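Local structure of SAM-dependent methyltransferase (Anabaena variabilis ATCC 29413, 3GGD) at residues 52-57 and 125-130; 61-66 and 147-152; 106-109 and 114-117; 132-137 and 143-148. The protein binds S-adenosyl-L-homocysteine and probably transfers methyl groups from S-adenosylmethionine to an unspecified acceptor. One frame throughout, in Å; residues are numbered along the deposited sequence.

Contact 1: 52-57 and 125-130; sequences LLFNPE and DANIYM. With EDO (1,2-ethanediol), chain N.
Asn127 lays its amide against the ring of Phe54, the two planes stacked 27° apart and the side chains pointing opposite ways. Apolar contact is closest between Phe54 CD2 and Asn127 CB, 3.5 Å apart. At the far end of the ring, CZ of Phe54 lies 3.5 Å from the backbone O of Ile128, which sits at the ring edge near its plane. Phe54 CG stands anti to its own carbonyl carbon (chi1 -83°), a setting that carries the ring in toward strand 127-131; the ring also packs on Leu60 and Ala158 of the flanking strands and meets the Phe50 ring of helix 43-50.

Polar contacts engage both ends of the Asn127 amide. Asn127 ND2 donates a weak, bent hydrogen bond to Asn55 O (2.8 Å, 130° at the hydrogen). OD1 accepts from the backbone N of Ala158, and a water 2.6 Å from Asn127 OD1 links it to Asn55 N. With partners on both its N and its O, this buried amide has its rotation well defined.

Within 52-57, Asn55 OD1 accepts from Glu57 N at 2.7 Å, closing an Asx turn. The arrangement joins the loop between helix 43-50 and strand 60-63 to the start of a central parallel strand in a Rossmann-like methyltransferase sheet.

Contact 2: 61-66 and 147-152; sequences IDFACG and QSLRIL. With SAH (S-adenosyl-L-homocysteine), chain E.
Phe63, Leu152 and Ile61 bury the most surface here, with Leu149 close behind, and the contact is wholly apolar. Phe63 projects from the end of strand 61-63 with CG anti to the backbone N (chi1 -168°), which swings the ring out to helix 147-152. Leu149 sets one methyl over a face of that ring: CD2 stands 3.9 Å from the Phe63 centroid and 15° off the ring normal, a CH-pi contact somewhat displaced toward the rim near CG and CD2. Leu152 reaches the same ring differently, its CD1 coming to the edge, near the ring plane, 3.8 Å from Phe63 CE2. The two leucines, less than one helical turn apart, thus hold the ring by face and by edge.

Leu152 reaches two residues of the strand: its CD1 chiefly meets Phe63, and its CD2 comes closest to Ile61 CD1, at 3.9 Å, the two side chains set nearly perpendicular.

Just beyond Phe63 the chain leaves the sheet and turns to the cofactor product. The backbone O of Ala64 accepts from the amino N of S-adenosyl-L-homocysteine at 2.7 Å, and Gly66 passes with its CA 3.2 Å from the ribose O3', where a side chain would run into the ligand. This is the glycine-rich loop after the first strand of class I methyltransferases.

Strand and helix segments run antiparallel, 177° between directions and 11.9 Å between axes. Ile128 of the neighbouring strand 127-131 packs on both Phe63 and Leu149, while helix 113-123 borders helix 142-153 through Ile119 against Leu152.

Contact 3: 106-109 and 114-117; sequences RLLD and EQAA. With SAH (S-adenosyl-L-homocysteine), chain E; EDO (1,2-ethanediol), chain S; SO4 (sulfate ion), chain H.
The adenine end of the S-adenosyl-L-homocysteine pocket is bordered here by the loop that leaves strand 103-107, which helix 113-123 holds through Gln115 against Leu108 and Asp109. Gln115 extends its chain back to the loop, and its OE1 accepts from the backbone N of Asp109 (2.9 Å, 163° at the hydrogen), the donor lying above the amide's carbonyl plane. Leu108 and Gln115 lie alongside with their ends directed oppositely, bringing Leu108 CD1 to 3.7 Å from the backbone N of Ala116. A water accepts weakly from that N and donates to Asp109 O.

In the Rossmann-like fold of these methyltransferases, an acidic residue after this strand commonly recognises the adenine amino group. Asp109 does so, OD1 taking a hydrogen bond from the ligand's N6 at 3.0 Å and another from the backbone N of Leu111.

Arg106 stretches away from the ligand. Its NE donates to O2 of an ethanediol (3.0 Å) and NH1 makes two weak bonds to a sulfate, both probably crystallisation components, while NH1 also forms a salt bridge with Glu122 of helix 113-123. A leucine at Arg106 would probably leave Glu122 without this charged mate.

Contact 4: 132-137 and 143-148; sequences TGFHHI and ELLGQS. With SAH (S-adenosyl-L-homocysteine), chain E.
A type I beta turn from Phe134 to Ile137, closed by a backbone hydrogen bond from Ile137 N to Phe134 O (3.0 Å), sets the loop against helix 143-148, with Phe134 and Leu145 the nearest pair at 8.0 Å between CA atoms. Leu145 fills that distance. A fully extended first torsion (chi1 -180°), with CG opposite the backbone N, sends Leu145 CD2 directly above the centre of the Phe134 ring, 3.7 Å from the centroid and 10° off the normal, a well-centred CH-pi contact. Leu145 CD2 also lies 3.5 Å from Gly133 O and 3.9 Å from Ile137 CG1, so one carbon touches three residues of the loop. Farther along the ring, Phe134 CZ comes within 4.0 Å of Gly146 N.

This loop follows strand 127-131 in the Rossmann-like fold, and its other side borders the bound S-adenosyl-L-homocysteine. His136 NE2 is 3.6 Å from C5' of the ligand, and Thr132 O approaches the same carbon at 3.5 Å. A weak hydrogen bond from His136 NE2 to that carbonyl joins the two pocket residues, and Trp19 meets the imidazole. Glu163 of strand 158-164 accepts from the backbone N atoms of Gly133, Phe134 and His135, tying the start of the loop to the sheet.

An alanine in place of Phe134 is likely to open a gap beneath the Leu145 methyl and leave that branch without its aromatic face. The Phe134 ring also packs against Phe199, Phe208 and Leu149, linking the turn to later parts of the chain.

Overall arrangement
From the N terminus, residues 52-57 leave helix 43-50 and meet 125-130, so contact 1 closes a loop of 67 residues. Contact 2 starts inside that loop, at strand 60-63, but ends beyond it on helix 142-153, so the two cross; their strands are hydrogen-bonded neighbours in the sheet. Contact 3, a short closure between edge strand 103-107 and helix 113-123, is nested within both. Contact 4 opens after contact 1 has closed and ends on the same helix as contact 2, sharing Gln147 and Ser148 with it. Contacts 2, 3 and 4 all border S-adenosyl-L-homocysteine, whereas contact 1 fastens the loop after helix 43-50 to the sheet, farther from the ligand.

Contact 1: 52-57 and 125-130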
# COMPACT_ATOMS: atom_id res chain seq x y z
N LEU A 52 3.80 -6.52 -18.34
CA LEU A 52 3.40 -7.21 -19.55
C LEU A 52 1.96 -7.69 -19.40
O LEU A 52 1.40 -8.22 -20.35
CB LEU A 52 4.30 -8.40 -19.84
CG LEU A 52 5.80 -8.08 -19.92
CD1 LEU A 52 6.60 -9.32 -20.29
CD2 LEU A 52 6.01 -6.98 -20.94
N LEU A 53 1.35 -7.52 -18.22
CA LEU A 53 -0.01 -8.01 -18.01
C LEU A 53 -1.06 -6.90 -18.02
O LEU A 53 -2.22 -7.19 -18.14
CB LEU A 53 -0.11 -8.80 -16.70
CG LEU A 53 0.80 -10.01 -16.54
CD1 LEU A 53 0.76 -10.63 -15.13
CD2 LEU A 53 0.49 -11.05 -17.65
N PHE A 54 -0.67 -5.63 -17.88
CA PHE A 54 -1.63 -4.54 -17.81
C PHE A 54 -1.91 -3.96 -19.20
O PHE A 54 -0.99 -3.71 -19.94
CB PHE A 54 -1.05 -3.39 -16.98
CG PHE A 54 -1.19 -3.53 -15.47
CD1 PHE A 54 -1.43 -4.75 -14.86
CD2 PHE A 54 -1.03 -2.40 -14.66
CE1 PHE A 54 -1.52 -4.84 -13.49
CE2 PHE A 54 -1.11 -2.50 -13.26
CZ PHE A 54 -1.38 -3.72 -12.70
N ASN A 55 -3.16 -3.70 -19.55
CA ASN A 55 -3.44 -2.91 -20.76
C ASN A 55 -3.10 -1.44 -20.45
O ASN A 55 -3.77 -0.84 -19.60
CB ASN A 55 -4.91 -3.01 -21.13
CG ASN A 55 -5.30 -2.03 -22.24
OD1 ASN A 55 -4.47 -1.21 -22.74
ND2 ASN A 55 -6.54 -2.07 -22.58
N PRO A 56 -2.12 -0.82 -21.17
CA PRO A 56 -1.67 0.53 -20.77
C PRO A 56 -2.62 1.66 -21.26
O PRO A 56 -2.50 2.83 -20.78
CB PRO A 56 -0.29 0.66 -21.45
CG PRO A 56 -0.40 -0.21 -22.66
CD PRO A 56 -1.45 -1.28 -22.41
N GLU A 57 -3.55 1.29 -22.14
CA GLU A 57 -4.66 2.18 -22.53
C GLU A 57 -5.65 2.49 -21.37
O GLU A 57 -6.47 3.39 -21.50
CB GLU A 57 -5.44 1.59 -23.73
N ASP A 125 -12.89 1.59 -16.14
CA ASP A 125 -12.09 0.55 -15.53
C ASP A 125 -10.64 1.04 -15.48
O ASP A 125 -10.14 1.60 -16.44
CB ASP A 125 -12.10 -0.74 -16.36
CG ASP A 125 -13.44 -1.47 -16.38
OD1 ASP A 125 -14.40 -1.06 -15.69
OD2 ASP A 125 -13.48 -2.48 -17.10
N ALA A 126 -9.97 0.78 -14.36
CA ALA A 126 -8.58 1.22 -14.15
C ALA A 126 -7.73 0.02 -13.75
O ALA A 126 -8.22 -0.92 -13.12
CB ALA A 126 -8.51 2.28 -13.04
N ASN A 127 -6.45 0.07 -14.10
CA ASN A 127 -5.49 -0.87 -13.51
C ASN A 127 -5.09 -0.31 -12.18
O ASN A 127 -5.24 0.90 -11.95
CB ASN A 127 -4.27 -1.01 -14.39
CG ASN A 127 -4.58 -1.69 -15.69
OD1 ASN A 127 -5.32 -2.67 -15.71
ND2 ASN A 127 -4.02 -1.16 -16.80
N ILE A 128 -4.63 -1.17 -11.26
CA ILE A 128 -4.22 -0.73 -9.92
C ILE A 128 -2.85 -1.25 -9.52
O ILE A 128 -2.55 -2.45 -9.68
CB ILE A 128 -5.23 -1.13 -8.80
CG1 ILE A 128 -6.58 -0.44 -9.00
CG2 ILE A 128 -4.68 -0.77 -7.39
CD1 ILE A 128 -7.70 -0.94 -8.10
N TYR A 129 -2.03 -0.34 -9.02
CA TYR A 129 -0.80 -0.65 -8.31
C TYR A 129 -1.05 -0.29 -6.85
O TYR A 129 -1.45 0.84 -6.53
CB TYR A 129 0.36 0.22 -8.84
CG TYR A 129 1.65 0.08 -8.05
CD1 TYR A 129 2.51 -0.98 -8.27
CD2 TYR A 129 2.01 1.01 -7.08
CE1 TYR A 129 3.72 -1.09 -7.55
CE2 TYR A 129 3.22 0.93 -6.39
CZ TYR A 129 4.08 -0.13 -6.62
OH TYR A 129 5.28 -0.25 -5.93
N MSE A 130 -0.84 -1.27 -5.96
CA MSE A 130 -0.99 -1.02 -4.55
C MSE A 130 0.16 -1.62 -3.75
O MSE A 130 0.36 -2.85 -3.71
CB MSE A 130 -2.32 -1.58 -4.04
CG MSE A 130 -2.60 -1.20 -2.59
SE MSE A 130 -4.44 -1.79 -2.04
CE MSE A 130 -4.07 -3.57 -1.97
C1 EDO N . -16.58 -2.50 -18.17
O1 EDO N . -15.44 -3.04 -18.83
C2 EDO N . -17.03 -3.43 -17.05
O2 EDO N . -16.34 -3.11 -15.80
O HOH W 1 -5.28 -4.38 -17.73

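Contact 2: 61-66 and 147-152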
# COMPACT_ATOMS: atom_id res chain seq x y z
N ILE A 61 -4.18 3.50 -11.47
CA ILE A 61 -4.32 4.04 -10.15
C ILE A 61 -3.24 3.49 -9.23
O ILE A 61 -3.03 2.28 -9.18
CB ILE A 61 -5.71 3.69 -9.53
CG1 ILE A 61 -6.84 4.48 -10.26
CG2 ILE A 61 -5.71 3.97 -7.99
CD1 ILE A 61 -8.30 3.99 -9.89
N ASP A 62 -2.52 4.41 -8.55
CA ASP A 62 -1.62 4.08 -7.41
C ASP A 62 -2.52 4.23 -6.21
O ASP A 62 -2.82 5.35 -5.77
CB ASP A 62 -0.41 5.03 -7.30
CG ASP A 62 0.60 4.59 -6.24
OD1 ASP A 62 0.28 3.70 -5.41
OD2 ASP A 62 1.71 5.16 -6.22
N PHE A 63 -3.04 3.10 -5.73
CA PHE A 63 -4.03 3.09 -4.67
C PHE A 63 -3.32 3.14 -3.30
O PHE A 63 -2.48 2.28 -3.02
CB PHE A 63 -4.88 1.82 -4.71
CG PHE A 63 -6.05 1.93 -3.82
CD1 PHE A 63 -5.92 1.73 -2.46
CD2 PHE A 63 -7.25 2.39 -4.32
CE1 PHE A 63 -6.98 1.92 -1.61
CE2 PHE A 63 -8.34 2.59 -3.47
CZ PHE A 63 -8.20 2.38 -2.10
N ALA A 64 -3.65 4.14 -2.47
CA ALA A 64 -2.96 4.36 -1.17
C ALA A 64 -1.50 4.78 -1.46
O ALA A 64 -0.51 4.19 -0.98
CB ALA A 64 -3.05 3.11 -0.20
N CYS A 65 -1.37 5.78 -2.32
CA CYS A 65 -0.09 6.22 -2.85
C CYS A 65 0.85 6.93 -1.85
O CYS A 65 2.02 7.22 -2.18
CB CYS A 65 -0.33 7.13 -4.05
SG CYS A 65 -1.18 8.69 -3.61
N GLY A 66 0.34 7.28 -0.67
CA GLY A 66 1.18 7.94 0.34
C GLY A 66 1.74 9.25 -0.21
O GLY A 66 1.02 10.03 -0.85
N GLN A 147 -14.35 -4.22 -1.68
CA GLN A 147 -15.45 -3.61 -2.47
C GLN A 147 -14.93 -2.44 -3.34
O GLN A 147 -15.16 -2.40 -4.56
CB GLN A 147 -16.58 -3.16 -1.57
CG GLN A 147 -17.32 -4.32 -0.90
CD GLN A 147 -18.39 -3.86 0.08
OE1 GLN A 147 -18.74 -4.59 0.97
NE2 GLN A 147 -18.90 -2.69 -0.10
N SER A 148 -14.21 -1.51 -2.72
CA SER A 148 -13.66 -0.38 -3.44
C SER A 148 -12.80 -0.81 -4.62
O SER A 148 -12.92 -0.28 -5.73
CB SER A 148 -12.90 0.53 -2.48
OG SER A 148 -13.78 1.17 -1.55
N LEU A 149 -11.91 -1.76 -4.38
CA LEU A 149 -11.02 -2.22 -5.40
C LEU A 149 -11.74 -2.89 -6.57
O LEU A 149 -11.40 -2.67 -7.71
CB LEU A 149 -9.94 -3.14 -4.77
CG LEU A 149 -9.00 -2.39 -3.78
CD1 LEU A 149 -8.17 -3.36 -2.90
CD2 LEU A 149 -8.03 -1.35 -4.46
N ARG A 150 -12.74 -3.71 -6.25
CA ARG A 150 -13.55 -4.41 -7.21
C ARG A 150 -14.25 -3.38 -8.12
O ARG A 150 -14.31 -3.56 -9.33
CB ARG A 150 -14.60 -5.28 -6.47
CG ARG A 150 -15.62 -5.96 -7.39
CD ARG A 150 -16.67 -6.81 -6.70
NE ARG A 150 -15.99 -7.98 -6.16
CZ ARG A 150 -15.54 -8.13 -4.92
NH1 ARG A 150 -15.79 -7.23 -3.96
NH2 ARG A 150 -14.84 -9.22 -4.64
N ILE A 151 -14.77 -2.32 -7.51
CA ILE A 151 -15.44 -1.26 -8.24
C ILE A 151 -14.45 -0.56 -9.20
O ILE A 151 -14.76 -0.37 -10.39
CB ILE A 151 -16.05 -0.24 -7.26
CG1 ILE A 151 -17.23 -0.87 -6.48
CG2 ILE A 151 -16.51 1.02 -8.02
CD1 ILE A 151 -17.68 -0.04 -5.24
N LEU A 152 -13.26 -0.21 -8.72
CA LEU A 152 -12.31 0.50 -9.58
C LEU A 152 -11.81 -0.32 -10.79
O LEU A 152 -11.58 0.23 -11.91
CB LEU A 152 -11.12 0.97 -8.76
CG LEU A 152 -11.41 2.04 -7.69
CD1 LEU A 152 -10.21 2.24 -6.73
CD2 LEU A 152 -11.88 3.40 -8.33
N SAH E . 1.83 2.86 -1.27
CA SAH E . 2.63 3.87 -0.54
CB SAH E . 2.19 4.05 0.93
CG SAH E . 2.15 2.83 1.87
SD SAH E . 1.71 3.25 3.56
C SAH E . 4.12 3.54 -0.58
O SAH E . 4.96 4.45 -0.37
OXT SAH E . 4.50 2.39 -0.78
C5' SAH E . -0.03 2.92 3.55
C4' SAH E . -0.85 4.06 2.88
O4' SAH E . -2.26 3.71 2.88
C3' SAH E . -0.81 5.44 3.57
O3' SAH E . -0.45 6.48 2.67
C2' SAH E . -2.23 5.67 4.06
O2' SAH E . -2.63 7.05 4.22
C1' SAH E . -3.04 4.88 3.05
N9 SAH E . -4.39 4.54 3.51
C8 SAH E . -4.70 4.09 4.76
N7 SAH E . -6.02 3.84 4.85
C5 SAH E . -6.56 4.15 3.64
C6 SAH E . -7.91 4.17 3.10
N6 SAH E . -8.90 3.79 3.94
N1 SAH E . -8.13 4.58 1.84
C2 SAH E . -7.08 4.98 1.05
N3 SAH E . -5.83 5.00 1.51
C4 SAH E . -5.52 4.63 2.77

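Contact 3: 106-109 and 114-117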
# COMPACT_ATOMS: atom_id res chain seq x y z
N ARG A 106 -5.70 12.56 -5.80
CA ARG A 106 -7.08 12.77 -5.39
C ARG A 106 -7.38 12.03 -4.09
O ARG A 106 -6.92 10.90 -3.87
CB ARG A 106 -7.98 12.31 -6.53
CG ARG A 106 -9.43 12.30 -6.20
CD ARG A 106 -10.21 12.35 -7.50
NE ARG A 106 -11.65 12.22 -7.30
CZ ARG A 106 -12.54 12.27 -8.27
NH1 ARG A 106 -12.13 12.46 -9.52
NH2 ARG A 106 -13.83 12.11 -7.99
N LEU A 107 -8.15 12.69 -3.22
CA LEU A 107 -8.54 12.11 -1.95
C LEU A 107 -9.51 10.97 -2.22
O LEU A 107 -10.38 11.08 -3.07
CB LEU A 107 -9.24 13.14 -1.06
CG LEU A 107 -8.40 14.23 -0.38
CD1 LEU A 107 -9.32 15.27 0.21
CD2 LEU A 107 -7.48 13.64 0.69
N LEU A 108 -9.30 9.86 -1.53
CA LEU A 108 -10.28 8.76 -1.56
C LEU A 108 -10.07 7.86 -0.36
O LEU A 108 -8.93 7.52 -0.00
CB LEU A 108 -10.22 7.92 -2.87
CG LEU A 108 -11.16 6.68 -2.96
CD1 LEU A 108 -11.79 6.52 -4.39
CD2 LEU A 108 -10.43 5.43 -2.57
N ASP A 109 -11.18 7.46 0.23
CA ASP A 109 -11.18 6.54 1.34
C ASP A 109 -11.68 5.19 0.88
O ASP A 109 -12.88 5.03 0.60
CB ASP A 109 -12.08 7.11 2.48
CG ASP A 109 -11.98 6.29 3.78
OD1 ASP A 109 -11.59 5.10 3.72
OD2 ASP A 109 -12.27 6.87 4.86
N GLU A 114 -18.63 4.04 -2.00
CA GLU A 114 -19.28 5.05 -2.84
C GLU A 114 -18.26 6.01 -3.49
O GLU A 114 -18.49 6.51 -4.59
CB GLU A 114 -20.27 5.84 -2.00
CG GLU A 114 -20.90 7.00 -2.76
N GLN A 115 -17.14 6.27 -2.83
CA GLN A 115 -16.13 7.14 -3.42
C GLN A 115 -15.48 6.45 -4.63
O GLN A 115 -15.25 7.07 -5.67
CB GLN A 115 -15.11 7.54 -2.35
CG GLN A 115 -15.76 8.38 -1.24
CD GLN A 115 -14.80 8.89 -0.20
OE1 GLN A 115 -13.58 8.89 -0.39
NE2 GLN A 115 -15.35 9.35 0.93
N ALA A 116 -15.21 5.16 -4.50
CA ALA A 116 -14.73 4.39 -5.64
C ALA A 116 -15.74 4.38 -6.79
O ALA A 116 -15.35 4.48 -7.96
CB ALA A 116 -14.32 2.93 -5.18
N ALA A 117 -17.03 4.24 -6.47
CA ALA A 117 -18.06 4.27 -7.47
C ALA A 117 -18.01 5.61 -8.23
O ALA A 117 -18.17 5.64 -9.45
CB ALA A 117 -19.51 4.04 -6.82
N SAH E . 1.83 2.86 -1.27
CA SAH E . 2.63 3.87 -0.54
CB SAH E . 2.19 4.05 0.93
CG SAH E . 2.15 2.83 1.87
SD SAH E . 1.71 3.25 3.56
C SAH E . 4.12 3.54 -0.58
O SAH E . 4.96 4.45 -0.37
OXT SAH E . 4.50 2.39 -0.78
C5' SAH E . -0.03 2.92 3.55
C4' SAH E . -0.85 4.06 2.88
O4' SAH E . -2.26 3.71 2.88
C3' SAH E . -0.81 5.44 3.57
O3' SAH E . -0.45 6.48 2.67
C2' SAH E . -2.23 5.67 4.06
O2' SAH E . -2.63 7.05 4.22
C1' SAH E . -3.04 4.88 3.05
N9 SAH E . -4.39 4.54 3.51
C8 SAH E . -4.70 4.09 4.76
N7 SAH E . -6.02 3.84 4.85
C5 SAH E . -6.56 4.15 3.64
C6 SAH E . -7.91 4.17 3.10
N6 SAH E . -8.90 3.79 3.94
N1 SAH E . -8.13 4.58 1.84
C2 SAH E . -7.08 4.98 1.05
N3 SAH E . -5.83 5.00 1.51
C4 SAH E . -5.52 4.63 2.77
C1 EDO S . -14.49 10.28 -4.96
O1 EDO S . -15.49 11.29 -5.01
C2 EDO S . -13.50 10.71 -3.88
O2 EDO S . -12.33 11.26 -4.51
S SO4 H . -9.45 12.28 -11.56
O1 SO4 H . -8.95 12.09 -12.93
O2 SO4 H . -8.38 12.43 -10.57
O3 SO4 H . -10.28 11.14 -11.23
O4 SO4 H . -10.25 13.51 -11.49
O HOH W 2 -13.62 3.91 -2.18

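Contact 4: 132-137 and 143-148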
# COMPACT_ATOMS: atom_id res chain seq x y z
N THR A 132 1.56 -2.03 -0.11
CA THR A 132 1.20 -2.07 1.29
C THR A 132 -0.02 -1.24 1.61
O THR A 132 -0.00 -0.38 2.48
CB THR A 132 2.40 -1.80 2.20
OG1 THR A 132 3.11 -0.61 1.80
CG2 THR A 132 3.36 -3.05 2.19
N GLY A 133 -1.11 -1.52 0.91
CA GLY A 133 -2.36 -0.83 1.19
C GLY A 133 -3.35 -1.67 1.96
O GLY A 133 -4.38 -1.15 2.39
N PHE A 134 -3.05 -2.94 2.23
CA PHE A 134 -4.05 -3.84 2.83
C PHE A 134 -3.69 -4.42 4.20
O PHE A 134 -4.56 -4.59 5.07
CB PHE A 134 -4.26 -5.01 1.85
CG PHE A 134 -5.73 -5.31 1.52
CD1 PHE A 134 -6.68 -5.45 2.50
CD2 PHE A 134 -6.12 -5.53 0.21
CE1 PHE A 134 -8.00 -5.75 2.18
CE2 PHE A 134 -7.45 -5.83 -0.12
CZ PHE A 134 -8.38 -5.93 0.88
N HIS A 135 -2.41 -4.76 4.41
CA HIS A 135 -2.01 -5.56 5.57
C HIS A 135 -2.31 -4.84 6.89
O HIS A 135 -2.65 -5.48 7.88
CB HIS A 135 -0.54 -5.92 5.49
CG HIS A 135 0.37 -4.76 5.78
ND1 HIS A 135 0.81 -4.47 7.05
CD2 HIS A 135 0.86 -3.79 4.98
CE1 HIS A 135 1.55 -3.38 7.02
NE2 HIS A 135 1.59 -2.94 5.78
N HIS A 136 -2.23 -3.51 6.89
CA HIS A 136 -2.49 -2.74 8.12
C HIS A 136 -3.98 -2.48 8.38
O HIS A 136 -4.34 -1.97 9.45
CB HIS A 136 -1.75 -1.40 8.07
CG HIS A 136 -2.07 -0.63 6.84
ND1 HIS A 136 -3.24 0.09 6.69
CD2 HIS A 136 -1.37 -0.48 5.68
CE1 HIS A 136 -3.24 0.65 5.49
NE2 HIS A 136 -2.13 0.30 4.86
N ILE A 137 -4.84 -2.79 7.40
CA ILE A 137 -6.28 -2.57 7.58
C ILE A 137 -6.84 -3.56 8.60
O ILE A 137 -6.61 -4.78 8.50
CB ILE A 137 -7.06 -2.66 6.24
CG1 ILE A 137 -6.55 -1.62 5.23
CG2 ILE A 137 -8.60 -2.51 6.45
CD1 ILE A 137 -6.96 -0.15 5.48
N GLU A 143 -13.23 -6.08 4.01
CA GLU A 143 -14.19 -6.33 2.95
C GLU A 143 -14.57 -5.02 2.25
O GLU A 143 -14.78 -5.02 1.06
CB GLU A 143 -15.42 -7.08 3.51
CG GLU A 143 -16.69 -7.07 2.61
CD GLU A 143 -16.57 -7.83 1.24
OE1 GLU A 143 -15.61 -8.61 1.01
OE2 GLU A 143 -17.49 -7.64 0.40
N LEU A 144 -14.63 -3.91 2.99
CA LEU A 144 -14.95 -2.60 2.43
C LEU A 144 -13.88 -2.21 1.42
O LEU A 144 -14.19 -1.73 0.31
CB LEU A 144 -15.08 -1.56 3.56
CG LEU A 144 -16.29 -1.70 4.50
CD1 LEU A 144 -16.13 -0.84 5.77
CD2 LEU A 144 -17.63 -1.35 3.79
N LEU A 145 -12.62 -2.43 1.76
CA LEU A 145 -11.56 -2.08 0.83
C LEU A 145 -11.65 -3.00 -0.42
O LEU A 145 -11.48 -2.55 -1.57
CB LEU A 145 -10.18 -2.19 1.51
CG LEU A 145 -8.95 -1.85 0.65
CD1 LEU A 145 -9.07 -0.49 -0.02
CD2 LEU A 145 -7.62 -1.95 1.47
N GLY A 146 -11.92 -4.29 -0.20
CA GLY A 146 -12.12 -5.21 -1.33
C GLY A 146 -13.24 -4.68 -2.26
O GLY A 146 -13.10 -4.70 -3.48
N GLN A 147 -14.35 -4.22 -1.68
CA GLN A 147 -15.45 -3.61 -2.47
C GLN A 147 -14.93 -2.44 -3.34
O GLN A 147 -15.16 -2.40 -4.56
CB GLN A 147 -16.58 -3.16 -1.57
CG GLN A 147 -17.32 -4.32 -0.90
CD GLN A 147 -18.39 -3.86 0.08
OE1 GLN A 147 -18.74 -4.59 0.97
NE2 GLN A 147 -18.90 -2.69 -0.10
N SER A 148 -14.21 -1.51 -2.72
CA SER A 148 -13.66 -0.38 -3.44
C SER A 148 -12.80 -0.81 -4.62
O SER A 148 -12.92 -0.28 -5.73
CB SER A 148 -12.90 0.53 -2.48
OG SER A 148 -13.78 1.17 -1.55
N SAH E . 1.83 2.86 -1.27
CA SAH E . 2.63 3.87 -0.54
CB SAH E . 2.19 4.05 0.93
CG SAH E . 2.15 2.83 1.87
SD SAH E . 1.71 3.25 3.56
C SAH E . 4.12 3.54 -0.58
O SAH E . 4.96 4.45 -0.37
OXT SAH E . 4.50 2.39 -0.78
C5' SAH E . -0.03 2.92 3.55
C4' SAH E . -0.85 4.06 2.88
O4' SAH E . -2.26 3.71 2.88
C3' SAH E . -0.81 5.44 3.57
O3' SAH E . -0.45 6.48 2.67
C2' SAH E . -2.23 5.67 4.06
O2' SAH E . -2.63 7.05 4.22
C1' SAH E . -3.04 4.88 3.05
N9 SAH E . -4.39 4.54 3.51
C8 SAH E . -4.70 4.09 4.76
N7 SAH E . -6.02 3.84 4.85
C5 SAH E . -6.56 4.15 3.64
C6 SAH E . -7.91 4.17 3.10
N6 SAH E . -8.90 3.79 3.94
N1 SAH E . -8.13 4.58 1.84
C2 SAH E . -7.08 4.98 1.05
N3 SAH E . -5.83 5.00 1.51
C4 SAH E . -5.52 4.63 2.77